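Local coordinates for protein alpha-ketoglutarate-dependent non-heme iron oxygenase EasH (Aspergillus japonicus, PDB 5M0T) that probably oxidises an ergot-alkaloid intermediate on the way to cycloclavine, using non-haem iron(II) and 2-oxoglutarate as cosubstrate, at residues A[72-77]-A[120-125]; A[148-153]-A[203-208]; A[160-165]-A[220-225]. One frame throughout, in Å; residues are numbered along the deposited sequence.

Contact 1: residues A[72-77]-A[120-125]; sequences AGMRQL and LETEPG. With AKG (2-oxoglutaric acid), chain D.
R75 and E121 form an antiparallel hydrogen-bonded pair where strand 75-77 pairs with the end of strand 112-122, the two short axes 4.9 Å apart at 170°. R75 N gives its hydrogen to E121 O at 3.1 Å, and E121 N returns one to R75 O at 3.0 Å. Q76 and L120 follow as the non-hydrogen-bonded pair. On the face bearing R75 and E121 the two side chains lie side by side, pointing the same way. R75 CB rests against E121 CB, and CD comes near both E121 OE1 and, at 3.7 Å, E123 OE2, which reaches in across it close to the guanidinium plane. The charged atoms stay beyond salt-bridge distance, R75 NE being 4.1 Å from E121 OE1; the salt bridge of E121 goes instead through OE2 to R223 on strand 222-231. On the face bearing Q76 and L120, L120 CD2 packs on Q76 CB at 3.4 Å, while the Q76 amide leads away toward S78 and, through a weak bond, D275 of the second subunit. L120 CG lies anti to the carbonyl carbon (chi1 -62°), and from it L120 CD1 comes to 3.3 Å from 2-oxoglutarate O3. The same methyl also meets M74 SD. M74 CE touches T122 CG2 at 3.9 Å. The contact thus adds an edge strand, 75-77, to the large sheet of this cupin-clan fold. L120 CD1 and the M74 CE methyl set hydrocarbon beside the cosubstrate carboxylate, a lining likely to strengthen that group's attraction to its arginine partner R222, whereas the acidic E121 and E123 probably stabilise the charge of R75.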
ATOM      1  N   ALA A  72      23.029   5.620   3.073  1.00 63.25           N
ATOM      2  CA  ALA A  72      24.083   6.321   3.828  1.00 63.02           C
ATOM      3  C   ALA A  72      25.233   6.708   2.878  1.00 63.02           C
ATOM      4  O   ALA A  72      25.570   5.946   1.964  1.00 62.82           O
ATOM      5  CB  ALA A  72      24.598   5.452   4.980  1.00 63.04           C
ATOM      6  N   GLY A  73      25.800   7.901   3.080  1.00 63.42           N
ATOM      7  CA  GLY A  73      26.886   8.438   2.233  1.00 63.97           C
ATOM      8  C   GLY A  73      26.466   9.199   0.974  1.00 64.56           C
ATOM      9  O   GLY A  73      27.304   9.838   0.325  1.00 65.19           O
ATOM     10  N   MET A  74      25.179   9.136   0.616  1.00 64.86           N
ATOM     11  CA  MET A  74      24.663   9.818  -0.575  1.00 65.61           C
ATOM     12  C   MET A  74      24.066  11.159  -0.192  1.00 66.66           C
ATOM     13  O   MET A  74      23.597  11.336   0.949  1.00 65.66           O
ATOM     14  CB  MET A  74      23.571   8.990  -1.236  1.00 65.42           C
ATOM     15  CG  MET A  74      24.082   7.739  -1.913  1.00 65.76           C
ATOM     16  SD  MET A  74      22.742   6.840  -2.713  1.00 66.37           S
ATOM     17  CE  MET A  74      23.592   6.246  -4.177  1.00 68.06           C
ATOM     18  N   ARG A  75      24.085  12.091  -1.150  1.00 50.99           N
ATOM     19  CA  ARG A  75      23.198  13.252  -1.107  1.00 52.96           C
ATOM     20  C   ARG A  75      21.865  12.812  -1.724  1.00 52.20           C
ATOM     21  O   ARG A  75      21.855  12.201  -2.791  1.00 49.05           O
ATOM     22  CB  ARG A  75      23.802  14.428  -1.870  1.00 54.72           C
ATOM     23  CG  ARG A  75      25.147  14.897  -1.320  1.00 57.93           C
ATOM     24  CD  ARG A  75      25.641  16.160  -2.020  1.00 59.83           C
ATOM     25  NE  ARG A  75      24.723  17.286  -1.795  1.00 62.65           N
ATOM     26  CZ  ARG A  75      24.734  18.111  -0.743  1.00 64.81           C
ATOM     27  NH1 ARG A  75      25.641  17.992   0.233  1.00 64.32           N
ATOM     28  NH2 ARG A  75      23.826  19.081  -0.679  1.00 67.00           N
ATOM     29  N   GLN A  76      20.753  13.083  -1.039  1.00 54.35           N
ATOM     30  CA  GLN A  76      19.436  12.710  -1.543  1.00 54.92           C
ATOM     31  C   GLN A  76      18.353  13.743  -1.229  1.00 56.44           C
ATOM     32  O   GLN A  76      18.369  14.388  -0.174  1.00 57.59           O
ATOM     33  CB  GLN A  76      19.017  11.298  -1.065  1.00 55.52           C
ATOM     34  CG  GLN A  76      18.661  11.138   0.422  1.00 57.76           C
ATOM     35  CD  GLN A  76      17.208  11.469   0.795  1.00 56.69           C
ATOM     36  OE1 GLN A  76      16.294  11.369  -0.021  1.00 57.98           O
ATOM     37  NE2 GLN A  76      16.996  11.857   2.048  1.00 59.82           N
ATOM     38  N   LEU A  77      17.437  13.900  -2.181  1.00 56.14           N
ATOM     39  CA  LEU A  77      16.184  14.625  -1.994  1.00 59.45           C
ATOM     40  C   LEU A  77      15.080  13.731  -2.530  1.00 55.12           C
ATOM     41  O   LEU A  77      15.211  13.214  -3.627  1.00 50.46           O
ATOM     42  CB  LEU A  77      16.200  15.936  -2.773  1.00 67.16           C
ATOM     43  CG  LEU A  77      14.931  16.809  -2.711  1.00 71.21           C
ATOM     44  CD1 LEU A  77      14.716  17.370  -1.308  1.00 75.80           C
ATOM     45  CD2 LEU A  77      15.007  17.910  -3.752  1.00 72.75           C
ATOM     46  N   LEU A 120      19.782  11.520  -6.507  1.00 48.36           N
ATOM     47  CA  LEU A 120      20.879  10.909  -5.757  1.00 47.72           C
ATOM     48  C   LEU A 120      22.230  11.335  -6.335  1.00 47.79           C
ATOM     49  O   LEU A 120      22.613  10.884  -7.415  1.00 49.78           O
ATOM     50  CB  LEU A 120      20.756   9.379  -5.756  1.00 46.29           C
ATOM     51  CG  LEU A 120      19.512   8.728  -5.110  1.00 47.07           C
ATOM     52  CD1 LEU A 120      19.632   7.207  -5.174  1.00 44.96           C
ATOM     53  CD2 LEU A 120      19.264   9.169  -3.669  1.00 49.49           C
ATOM     54  N   GLU A 121      22.949  12.181  -5.600  1.00 47.70           N
ATOM     55  CA  GLU A 121      24.242  12.711  -6.024  1.00 50.12           C
ATOM     56  C   GLU A 121      25.391  12.035  -5.218  1.00 48.21           C
ATOM     57  O   GLU A 121      25.428  12.122  -3.983  1.00 49.91           O
ATOM     58  CB  GLU A 121      24.248  14.239  -5.837  1.00 55.69           C
ATOM     59  CG  GLU A 121      24.984  15.021  -6.916  1.00 61.45           C
ATOM     60  CD  GLU A 121      24.752  16.524  -6.822  1.00 68.27           C
ATOM     61  OE1 GLU A 121      25.299  17.134  -5.869  1.00 71.24           O
ATOM     62  OE2 GLU A 121      24.039  17.098  -7.689  1.00 76.00           O
ATOM     63  N   THR A 122      26.301  11.358  -5.909  1.00 44.33           N
ATOM     64  CA  THR A 122      27.440  10.699  -5.251  1.00 44.96           C
ATOM     65  C   THR A 122      28.681  11.574  -5.414  1.00 44.53           C
ATOM     66  O   THR A 122      28.991  12.023  -6.510  1.00 43.88           O
ATOM     67  CB  THR A 122      27.710   9.286  -5.810  1.00 44.09           C
ATOM     68  OG1 THR A 122      28.056   9.365  -7.198  1.00 44.41           O
ATOM     69  CG2 THR A 122      26.474   8.406  -5.677  1.00 43.50           C
ATOM     70  N   GLU A 123      29.365  11.826  -4.312  1.00 45.29           N
ATOM     71  CA  GLU A 123      30.559  12.673  -4.305  1.00 47.16           C
ATOM     72  C   GLU A 123      31.808  11.878  -4.719  1.00 45.28           C
ATOM     73  O   GLU A 123      31.786  10.656  -4.746  1.00 43.94           O
ATOM     74  CB  GLU A 123      30.739  13.289  -2.912  1.00 49.72           C
ATOM     75  CG  GLU A 123      29.559  14.162  -2.478  1.00 52.10           C
ATOM     76  CD  GLU A 123      29.696  14.701  -1.061  1.00 56.26           C
ATOM     77  OE1 GLU A 123      30.436  14.094  -0.253  1.00 58.53           O
ATOM     78  OE2 GLU A 123      29.075  15.748  -0.760  1.00 60.08           O
ATOM     79  N   PRO A 124      32.905  12.570  -5.054  1.00 45.66           N
ATOM     80  CA  PRO A 124      34.177  11.883  -5.257  1.00 45.00           C
ATOM     81  C   PRO A 124      34.563  11.019  -4.050  1.00 45.65           C
ATOM     82  O   PRO A 124      34.443  11.465  -2.902  1.00 46.65           O
ATOM     83  CB  PRO A 124      35.158  13.041  -5.405  1.00 46.79           C
ATOM     84  CG  PRO A 124      34.339  14.131  -5.994  1.00 47.31           C
ATOM     85  CD  PRO A 124      33.025  14.015  -5.314  1.00 47.34           C
ATOM     86  N   GLY A 125      34.983   9.786  -4.314  1.00 44.72           N
ATOM     87  CA  GLY A 125      35.337   8.832  -3.263  1.00 45.51           C
ATOM     88  C   GLY A 125      34.215   7.919  -2.773  1.00 44.82           C
ATOM     89  O   GLY A 125      34.493   6.980  -2.011  1.00 44.75           O
TER
HETATM   90  C1  AKG D 302      18.766   2.426  -4.738  1.00 48.84           C
HETATM   91  O1  AKG D 302      17.891   1.588  -4.527  1.00 43.42           O
HETATM   92  O2  AKG D 302      19.112   3.364  -3.889  1.00 57.14           O
HETATM   93  C2  AKG D 302      19.568   2.489  -6.046  1.00 51.08           C
HETATM   94  O5  AKG D 302      19.646   1.476  -6.714  1.00 37.44           O
HETATM   95  C3  AKG D 302      20.211   3.774  -6.502  1.00 44.68           C
HETATM   96  C4  AKG D 302      21.076   3.588  -7.738  1.00 38.04           C
HETATM   97  C5  AKG D 302      21.762   4.841  -8.209  1.00 49.99           C
HETATM   98  O3  AKG D 302      21.375   5.965  -7.652  1.00 52.71           O
HETATM   99  O4  AKG D 302      22.617   4.800  -9.065  1.00 41.12           O

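Contact 2: residues A[148-153]-A[203-208]; sequences SPESML and LFTGKT
Strands 152-158 and 201-205 are antiparallel neighbours in the large sheet of this cupin-clan oxygenase, and they meet here where the first begins and the second ends. L153 and T205 make a non-hydrogen-bonded pair, their CA atoms 4.5 Å apart. Just past it G206 N bonds to M152 O at 3.0 Å, with the donor standing 55° out of the carbonyl plane. L153 CD1 packs on L203 CD1 at 3.8 Å and touches F204 O; CG of either leucine lies anti to its own backbone N (chi1 -173° for L153), and the two side chains cross obliquely, both packing against helices 21-31 and 95-105. After T205 the chain reverses in a type I turn to T208. T205 OG1 accepts from K207 N, an ST turn at the strand end, and G206 brings its CA to 4.1 Å from M152 CB. F204 points away from strand 152-158, its ring meeting that of the iron ligand H210. From the turn K207 reaches back to the loop before strand 152-158. Its chain bends at chi3 (100°), and NZ bonds to S148 O at 2.7 Å, in the carbonyl plane; R146 O is another acceptor for it. E150 crosses K207 at about a right angle, with OE2 3.5 Å from K207 CD but 4.2 Å from NZ. Water 3 bridges that gap, donating to E150 OE2 and accepting from K207 NZ. Water 1 joins E150 OE2 to T205 OG1. Water 2 donates to E150 OE1 and accepts from S151 N, with a weak bond from G206 N.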
ATOM      1  N   SER A 148       7.678 -13.829  -7.402  1.00 38.73           N
ATOM      2  CA  SER A 148       6.966 -12.621  -7.064  1.00 39.63           C
ATOM      3  C   SER A 148       6.315 -11.998  -8.296  1.00 39.88           C
ATOM      4  O   SER A 148       6.896 -12.021  -9.386  1.00 38.63           O
ATOM      5  CB  SER A 148       7.926 -11.613  -6.455  1.00 41.35           C
ATOM      6  OG  SER A 148       7.255 -10.430  -6.086  1.00 51.61           O
ATOM      7  N   PRO A 149       5.117 -11.416  -8.128  1.00 37.75           N
ATOM      8  CA  PRO A 149       4.618 -10.585  -9.189  1.00 39.24           C
ATOM      9  C   PRO A 149       5.478  -9.338  -9.328  1.00 38.06           C
ATOM     10  O   PRO A 149       6.174  -8.966  -8.379  1.00 37.99           O
ATOM     11  CB  PRO A 149       3.213 -10.226  -8.719  1.00 38.87           C
ATOM     12  CG  PRO A 149       3.380 -10.152  -7.244  1.00 40.43           C
ATOM     13  CD  PRO A 149       4.247 -11.352  -6.948  1.00 39.95           C
ATOM     14  N   GLU A 150       5.405  -8.703 -10.497  1.00 36.56           N
ATOM     15  CA  GLU A 150       6.107  -7.464 -10.741  1.00 36.74           C
ATOM     16  C   GLU A 150       5.499  -6.434  -9.816  1.00 36.70           C
ATOM     17  O   GLU A 150       4.271  -6.323  -9.716  1.00 40.61           O
ATOM     18  CB  GLU A 150       5.982  -7.032 -12.201  1.00 37.44           C
ATOM     19  CG  GLU A 150       6.657  -7.974 -13.206  1.00 38.89           C
ATOM     20  CD  GLU A 150       8.183  -8.024 -13.074  1.00 38.52           C
ATOM     21  OE1 GLU A 150       8.800  -7.122 -12.455  1.00 39.44           O
ATOM     22  OE2 GLU A 150       8.784  -8.974 -13.607  1.00 38.73           O
ATOM     23  N   SER A 151       6.369  -5.738  -9.091  1.00 33.63           N
ATOM     24  CA  SER A 151       5.960  -4.763  -8.077  1.00 33.40           C
ATOM     25  C   SER A 151       6.494  -3.371  -8.326  1.00 31.64           C
ATOM     26  O   SER A 151       5.847  -2.408  -7.975  1.00 30.78           O
ATOM     27  CB  SER A 151       6.450  -5.221  -6.691  1.00 34.13           C
ATOM     28  OG  SER A 151       7.851  -5.386  -6.703  1.00 32.66           O
ATOM     29  N   MET A 152       7.682  -3.262  -8.905  1.00 32.30           N
ATOM     30  CA  MET A 152       8.334  -1.980  -9.091  1.00 33.75           C
ATOM     31  C   MET A 152       8.944  -1.849 -10.474  1.00 32.75           C
ATOM     32  O   MET A 152       9.342  -2.840 -11.088  1.00 32.98           O
ATOM     33  CB  MET A 152       9.441  -1.821  -8.065  1.00 34.32           C
ATOM     34  CG  MET A 152       8.961  -1.833  -6.637  1.00 37.58           C
ATOM     35  SD  MET A 152      10.346  -1.710  -5.509  1.00 44.37           S
ATOM     36  CE  MET A 152       9.528  -1.196  -4.003  1.00 50.85           C
ATOM     37  N   LEU A 153       9.012  -0.612 -10.938  1.00 32.74           N
ATOM     38  CA  LEU A 153       9.674  -0.263 -12.183  1.00 34.52           C
ATOM     39  C   LEU A 153      10.442   1.031 -11.939  1.00 34.85           C
ATOM     40  O   LEU A 153       9.821   2.051 -11.638  1.00 35.02           O
ATOM     41  CB  LEU A 153       8.647  -0.045 -13.301  1.00 33.33           C
ATOM     42  CG  LEU A 153       9.205   0.162 -14.711  1.00 34.74           C
ATOM     43  CD1 LEU A 153      10.264  -0.880 -15.077  1.00 34.15           C
ATOM     44  CD2 LEU A 153       8.055   0.148 -15.713  1.00 34.16           C
ATOM     45  N   LEU A 203      16.428   1.701 -17.273  1.00 33.61           N
ATOM     46  CA  LEU A 203      15.116   1.205 -16.855  1.00 34.49           C
ATOM     47  C   LEU A 203      15.250  -0.237 -16.371  1.00 36.50           C
ATOM     48  O   LEU A 203      15.715  -1.080 -17.132  1.00 39.78           O
ATOM     49  CB  LEU A 203      14.147   1.235 -18.040  1.00 36.87           C
ATOM     50  CG  LEU A 203      12.707   0.862 -17.708  1.00 38.49           C
ATOM     51  CD1 LEU A 203      12.053   1.967 -16.898  1.00 40.09           C
ATOM     52  CD2 LEU A 203      11.907   0.545 -18.963  1.00 41.60           C
ATOM     53  N   PHE A 204      14.847  -0.522 -15.127  1.00 35.10           N
ATOM     54  CA  PHE A 204      14.881  -1.891 -14.597  1.00 33.07           C
ATOM     55  C   PHE A 204      13.709  -2.195 -13.667  1.00 31.90           C
ATOM     56  O   PHE A 204      13.172  -1.303 -13.018  1.00 30.18           O
ATOM     57  CB  PHE A 204      16.223  -2.206 -13.935  1.00 34.67           C
ATOM     58  CG  PHE A 204      16.653  -1.217 -12.883  1.00 35.02           C
ATOM     59  CD1 PHE A 204      16.279  -1.388 -11.552  1.00 35.84           C
ATOM     60  CD2 PHE A 204      17.448  -0.127 -13.213  1.00 36.14           C
ATOM     61  CE1 PHE A 204      16.679  -0.479 -10.579  1.00 34.74           C
ATOM     62  CE2 PHE A 204      17.856   0.788 -12.234  1.00 36.97           C
ATOM     63  CZ  PHE A 204      17.478   0.608 -10.921  1.00 34.82           C
ATOM     64  N   THR A 205      13.292  -3.461 -13.641  1.00 31.10           N
ATOM     65  CA  THR A 205      12.251  -3.905 -12.733  1.00 30.60           C
ATOM     66  C   THR A 205      12.821  -4.078 -11.334  1.00 31.69           C
ATOM     67  O   THR A 205      14.032  -4.112 -11.156  1.00 32.75           O
ATOM     68  CB  THR A 205      11.665  -5.269 -13.129  1.00 31.97           C
ATOM     69  OG1 THR A 205      12.625  -6.308 -12.868  1.00 29.72           O
ATOM     70  CG2 THR A 205      11.193  -5.266 -14.630  1.00 32.08           C
ATOM     71  N   GLY A 206      11.937  -4.260 -10.360  1.00 30.33           N
ATOM     72  CA  GLY A 206      12.328  -4.524  -8.986  1.00 30.67           C
ATOM     73  C   GLY A 206      12.953  -5.892  -8.770  1.00 31.22           C
ATOM     74  O   GLY A 206      13.315  -6.205  -7.646  1.00 31.61           O
ATOM     75  N   LYS A 207      13.056  -6.708  -9.824  1.00 29.44           N
ATOM     76  CA  LYS A 207      13.620  -8.038  -9.751  1.00 28.77           C
ATOM     77  C   LYS A 207      15.035  -8.119 -10.273  1.00 28.29           C
ATOM     78  O   LYS A 207      15.639  -9.158 -10.189  1.00 28.24           O
ATOM     79  CB  LYS A 207      12.725  -9.003 -10.521  1.00 29.12           C
ATOM     80  CG  LYS A 207      11.350  -9.098  -9.904  1.00 29.64           C
ATOM     81  CD  LYS A 207      10.435  -9.986 -10.715  1.00 29.79           C
ATOM     82  CE  LYS A 207      10.309 -11.358 -10.161  1.00 31.13           C
ATOM     83  NZ  LYS A 207       9.154 -12.050 -10.786  1.00 31.84           N
ATOM     84  N   THR A 208      15.568  -7.017 -10.784  1.00 28.05           N
ATOM     85  CA  THR A 208      16.875  -6.997 -11.406  1.00 27.99           C
ATOM     86  C   THR A 208      17.919  -6.454 -10.432  1.00 28.77           C
ATOM     87  O   THR A 208      17.728  -5.385  -9.843  1.00 28.64           O
ATOM     88  CB  THR A 208      16.828  -6.137 -12.676  1.00 28.49           C
ATOM     89  OG1 THR A 208      15.842  -6.680 -13.584  1.00 29.22           O
ATOM     90  CG2 THR A 208      18.179  -6.075 -13.362  1.00 28.75           C
TER
HETATM   91  O   HOH W   1      11.347  -8.317 -13.872  1.00 29.23           O
HETATM   92  O   HOH W   2       9.214  -5.937  -9.677  1.00 30.78           O
HETATM   93  O   HOH W   3       8.812 -11.524 -13.809  1.00 34.22           O

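Contact 3: residues A[160-165]-A[220-225]; sequences TDFTAE and FLRRGF. With AKG (2-oxoglutaric acid), chain D.
R222 and F162 meet with guanidinium and ring planes 13° apart, F162 CZ lying over one guanidinium face, 3.6 Å above it and offset toward the rim. At the guanidinium edge is the C5 carboxylate of 2-oxoglutarate: NH2 bonds to O4 at a doubtfully short 2.4 Å, NH1 only weakly to O3. An arginine gripping this distal carboxylate is the familiar arrangement of 2-oxoglutarate-dependent oxygenases, and here it projects from strand 222-231 of the cupin-clan sheet. R222 CG is anti to the backbone N (chi1 168°), and bends at chi2 and chi3 carry the chain past F162, with CD 3.7 Å from F162 CE1. G167 O also takes a bond from NH2. R223 O lies at the F162 ring edge, near CE1, and G224 CA approaches CZ. Farther out T160 fixes the loop to the strand: its OG1 accepts from R223 N at 3.0 Å, nearly straight at 164°, and donates to D161 O. T160 CG2 packs on R223 CB, and OG1 also lies at the edge of the F220 ring, 3.6 Å from CE1. R223 turns its charged end to D53 and E121, while D161 OD1 bonds to N197.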
ATOM      1  N   THR A 160      23.668  14.044 -14.893  1.00 44.57           N
ATOM      2  CA  THR A 160      24.999  14.407 -15.364  1.00 45.59           C
ATOM      3  C   THR A 160      25.472  13.244 -16.233  1.00 44.33           C
ATOM      4  O   THR A 160      24.775  12.233 -16.335  1.00 43.49           O
ATOM      5  CB  THR A 160      26.004  14.524 -14.204  1.00 47.79           C
ATOM      6  OG1 THR A 160      26.082  13.268 -13.517  1.00 45.49           O
ATOM      7  CG2 THR A 160      25.610  15.617 -13.227  1.00 48.91           C
ATOM      8  N   ASP A 161      26.664  13.359 -16.825  1.00 46.61           N
ATOM      9  CA  ASP A 161      27.291  12.203 -17.493  1.00 46.23           C
ATOM     10  C   ASP A 161      27.377  11.040 -16.506  1.00 43.96           C
ATOM     11  O   ASP A 161      27.609  11.259 -15.330  1.00 44.18           O
ATOM     12  CB  ASP A 161      28.688  12.531 -18.058  1.00 47.52           C
ATOM     13  CG  ASP A 161      28.637  13.364 -19.371  1.00 50.28           C
ATOM     14  OD1 ASP A 161      27.741  13.205 -20.227  1.00 52.35           O
ATOM     15  OD2 ASP A 161      29.525  14.204 -19.558  1.00 53.58           O
ATOM     16  N   PHE A 162      27.122   9.833 -16.996  1.00 41.39           N
ATOM     17  CA  PHE A 162      27.215   8.593 -16.243  1.00 39.53           C
ATOM     18  C   PHE A 162      28.332   7.793 -16.909  1.00 40.50           C
ATOM     19  O   PHE A 162      28.182   7.396 -18.069  1.00 38.55           O
ATOM     20  CB  PHE A 162      25.908   7.792 -16.345  1.00 38.39           C
ATOM     21  CG  PHE A 162      25.023   7.856 -15.130  1.00 37.39           C
ATOM     22  CD1 PHE A 162      24.838   9.037 -14.422  1.00 39.54           C
ATOM     23  CD2 PHE A 162      24.331   6.735 -14.727  1.00 36.60           C
ATOM     24  CE1 PHE A 162      24.016   9.075 -13.309  1.00 39.95           C
ATOM     25  CE2 PHE A 162      23.490   6.769 -13.624  1.00 37.58           C
ATOM     26  CZ  PHE A 162      23.340   7.940 -12.903  1.00 38.39           C
ATOM     27  N   THR A 163      29.432   7.562 -16.175  1.00 39.21           N
ATOM     28  CA  THR A 163      30.614   6.837 -16.676  1.00 40.43           C
ATOM     29  C   THR A 163      30.971   5.653 -15.757  1.00 40.58           C
ATOM     30  O   THR A 163      30.611   5.645 -14.576  1.00 38.90           O
ATOM     31  CB  THR A 163      31.862   7.741 -16.761  1.00 42.59           C
ATOM     32  OG1 THR A 163      32.345   8.025 -15.440  1.00 44.31           O
ATOM     33  CG2 THR A 163      31.565   9.050 -17.513  1.00 43.74           C
ATOM     34  N   ALA A 164      31.676   4.663 -16.303  1.00 39.52           N
ATOM     35  CA  ALA A 164      32.184   3.567 -15.496  1.00 40.50           C
ATOM     36  C   ALA A 164      32.890   4.139 -14.252  1.00 44.01           C
ATOM     37  O   ALA A 164      32.533   3.775 -13.121  1.00 45.17           O
ATOM     38  CB  ALA A 164      33.131   2.698 -16.298  1.00 39.97           C
ATOM     39  N   GLU A 165      33.806   5.085 -14.479  1.00 44.77           N
ATOM     40  CA  GLU A 165      34.619   5.691 -13.428  1.00 45.59           C
ATOM     41  C   GLU A 165      33.865   6.561 -12.409  1.00 45.28           C
ATOM     42  O   GLU A 165      34.208   6.549 -11.228  1.00 46.22           O
ATOM     43  CB  GLU A 165      35.742   6.517 -14.058  1.00 50.29           C
ATOM     44  CG  GLU A 165      36.831   5.648 -14.686  1.00 55.04           C
ATOM     45  CD  GLU A 165      38.079   5.529 -13.808  1.00 60.21           C
ATOM     46  OE1 GLU A 165      38.574   6.582 -13.344  1.00 70.78           O
ATOM     47  OE2 GLU A 165      38.604   4.405 -13.599  1.00 62.45           O
ATOM     48  N   PHE A 220      34.154  15.048  -9.730  1.00 56.32           N
ATOM     49  CA  PHE A 220      32.871  14.971 -10.444  1.00 54.23           C
ATOM     50  C   PHE A 220      31.750  14.486  -9.524  1.00 53.16           C
ATOM     51  O   PHE A 220      31.854  13.393  -8.934  1.00 51.81           O
ATOM     52  CB  PHE A 220      32.991  14.038 -11.650  1.00 53.57           C
ATOM     53  CG  PHE A 220      31.906  14.215 -12.677  1.00 52.62           C
ATOM     54  CD1 PHE A 220      30.697  13.543 -12.558  1.00 52.37           C
ATOM     55  CD2 PHE A 220      32.094  15.072 -13.762  1.00 53.40           C
ATOM     56  CE1 PHE A 220      29.696  13.716 -13.520  1.00 51.49           C
ATOM     57  CE2 PHE A 220      31.105  15.243 -14.717  1.00 53.49           C
ATOM     58  CZ  PHE A 220      29.913  14.560 -14.607  1.00 52.53           C
ATOM     59  N   LEU A 221      30.692  15.302  -9.411  1.00 53.43           N
ATOM     60  CA  LEU A 221      29.470  14.928  -8.702  1.00 53.86           C
ATOM     61  C   LEU A 221      28.540  14.263  -9.702  1.00 51.06           C
ATOM     62  O   LEU A 221      28.057  14.918 -10.627  1.00 50.10           O
ATOM     63  CB  LEU A 221      28.774  16.147  -8.107  1.00 57.12           C
ATOM     64  CG  LEU A 221      29.583  16.961  -7.111  1.00 67.43           C
ATOM     65  CD1 LEU A 221      29.215  18.430  -7.296  1.00 70.85           C
ATOM     66  CD2 LEU A 221      29.398  16.494  -5.662  1.00 69.88           C
ATOM     67  N   ARG A 222      28.296  12.972  -9.507  1.00 48.40           N
ATOM     68  CA  ARG A 222      27.480  12.157 -10.421  1.00 48.00           C
ATOM     69  C   ARG A 222      26.032  12.178  -9.924  1.00 46.46           C
ATOM     70  O   ARG A 222      25.750  11.674  -8.848  1.00 46.46           O
ATOM     71  CB  ARG A 222      28.086  10.739 -10.509  1.00 46.42           C
ATOM     72  CG  ARG A 222      27.261   9.633 -11.163  1.00 46.45           C
ATOM     73  CD  ARG A 222      26.152   9.171 -10.239  1.00 46.92           C
ATOM     74  NE  ARG A 222      25.833   7.773 -10.319  1.00 47.65           N
ATOM     75  CZ  ARG A 222      24.852   7.193  -9.629  1.00 49.79           C
ATOM     76  NH1 ARG A 222      24.054   7.885  -8.801  1.00 49.17           N
ATOM     77  NH2 ARG A 222      24.651   5.898  -9.792  1.00 55.52           N
ATOM     78  N   ARG A 223      25.130  12.797 -10.687  1.00 47.52           N
ATOM     79  CA  ARG A 223      23.749  12.998 -10.246  1.00 46.97           C
ATOM     80  C   ARG A 223      22.801  12.083 -11.013  1.00 43.62           C
ATOM     81  O   ARG A 223      22.681  12.197 -12.230  1.00 41.68           O
ATOM     82  CB  ARG A 223      23.326  14.452 -10.435  1.00 53.99           C
ATOM     83  CG  ARG A 223      21.889  14.714  -9.994  1.00 58.46           C
ATOM     84  CD  ARG A 223      21.589  16.125  -9.500  1.00 66.81           C
ATOM     85  NE  ARG A 223      22.353  17.202 -10.127  1.00 72.36           N
ATOM     86  CZ  ARG A 223      22.090  18.501  -9.959  1.00 82.44           C
ATOM     87  NH1 ARG A 223      21.070  18.914  -9.198  1.00 84.14           N
ATOM     88  NH2 ARG A 223      22.847  19.402 -10.575  1.00 91.95           N
ATOM     89  N   GLY A 224      22.149  11.176 -10.296  1.00 41.15           N
ATOM     90  CA  GLY A 224      21.134  10.288 -10.863  1.00 40.69           C
ATOM     91  C   GLY A 224      19.747  10.652 -10.371  1.00 40.75           C
ATOM     92  O   GLY A 224      19.609  11.380  -9.386  1.00 41.24           O
ATOM     93  N   PHE A 225      18.724  10.126 -11.047  1.00 38.62           N
ATOM     94  CA  PHE A 225      17.327  10.467 -10.761  1.00 39.04           C
ATOM     95  C   PHE A 225      16.461   9.216 -10.831  1.00 38.67           C
ATOM     96  O   PHE A 225      15.857   8.947 -11.867  1.00 37.56           O
ATOM     97  CB  PHE A 225      16.894  11.544 -11.768  1.00 40.08           C
ATOM     98  CG  PHE A 225      15.440  11.908 -11.738  1.00 41.90           C
ATOM     99  CD1 PHE A 225      14.685  11.860 -10.578  1.00 43.81           C
ATOM    100  CD2 PHE A 225      14.829  12.352 -12.900  1.00 45.62           C
ATOM    101  CE1 PHE A 225      13.349  12.211 -10.588  1.00 44.76           C
ATOM    102  CE2 PHE A 225      13.498  12.702 -12.913  1.00 46.97           C
ATOM    103  CZ  PHE A 225      12.755  12.631 -11.757  1.00 46.78           C
TER
HETATM  104  C1  AKG D 302      18.766   2.426  -4.738  1.00 48.84           C
HETATM  105  O1  AKG D 302      17.891   1.588  -4.527  1.00 43.42           O
HETATM  106  O2  AKG D 302      19.112   3.364  -3.889  1.00 57.14           O
HETATM  107  C2  AKG D 302      19.568   2.489  -6.046  1.00 51.08           C
HETATM  108  O5  AKG D 302      19.646   1.476  -6.714  1.00 37.44           O
HETATM  109  C3  AKG D 302      20.211   3.774  -6.502  1.00 44.68           C
HETATM  110  C4  AKG D 302      21.076   3.588  -7.738  1.00 38.04           C
HETATM  111  C5  AKG D 302      21.762   4.841  -8.209  1.00 49.99           C
HETATM  112  O3  AKG D 302      21.375   5.965  -7.652  1.00 52.71           O
HETATM  113  O4  AKG D 302      22.617   4.800  -9.065  1.00 41.12           O

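From the N terminus, 72-77 is the first contact segment, and contact 1 closes a partly helical excursion of 42 residues that runs into strand 112-122. Only afterwards does the chain enter 148-153, the first half of contact 2, and then the loop 160-165, the first half of contact 3. Their partners follow in the same order, 203-208 and then 220-225, so contacts 2 and 3 cross rather than nest. Contacts 1 and 3 touch: L120 N lies 2.9 Å from G224 O, a probable hydrogen bond between adjacent strands, and both meet 2-oxoglutarate. Contact 2 lies apart, its centre about 24 Å from that of contact 1, yet joins other strands of the same large sheet.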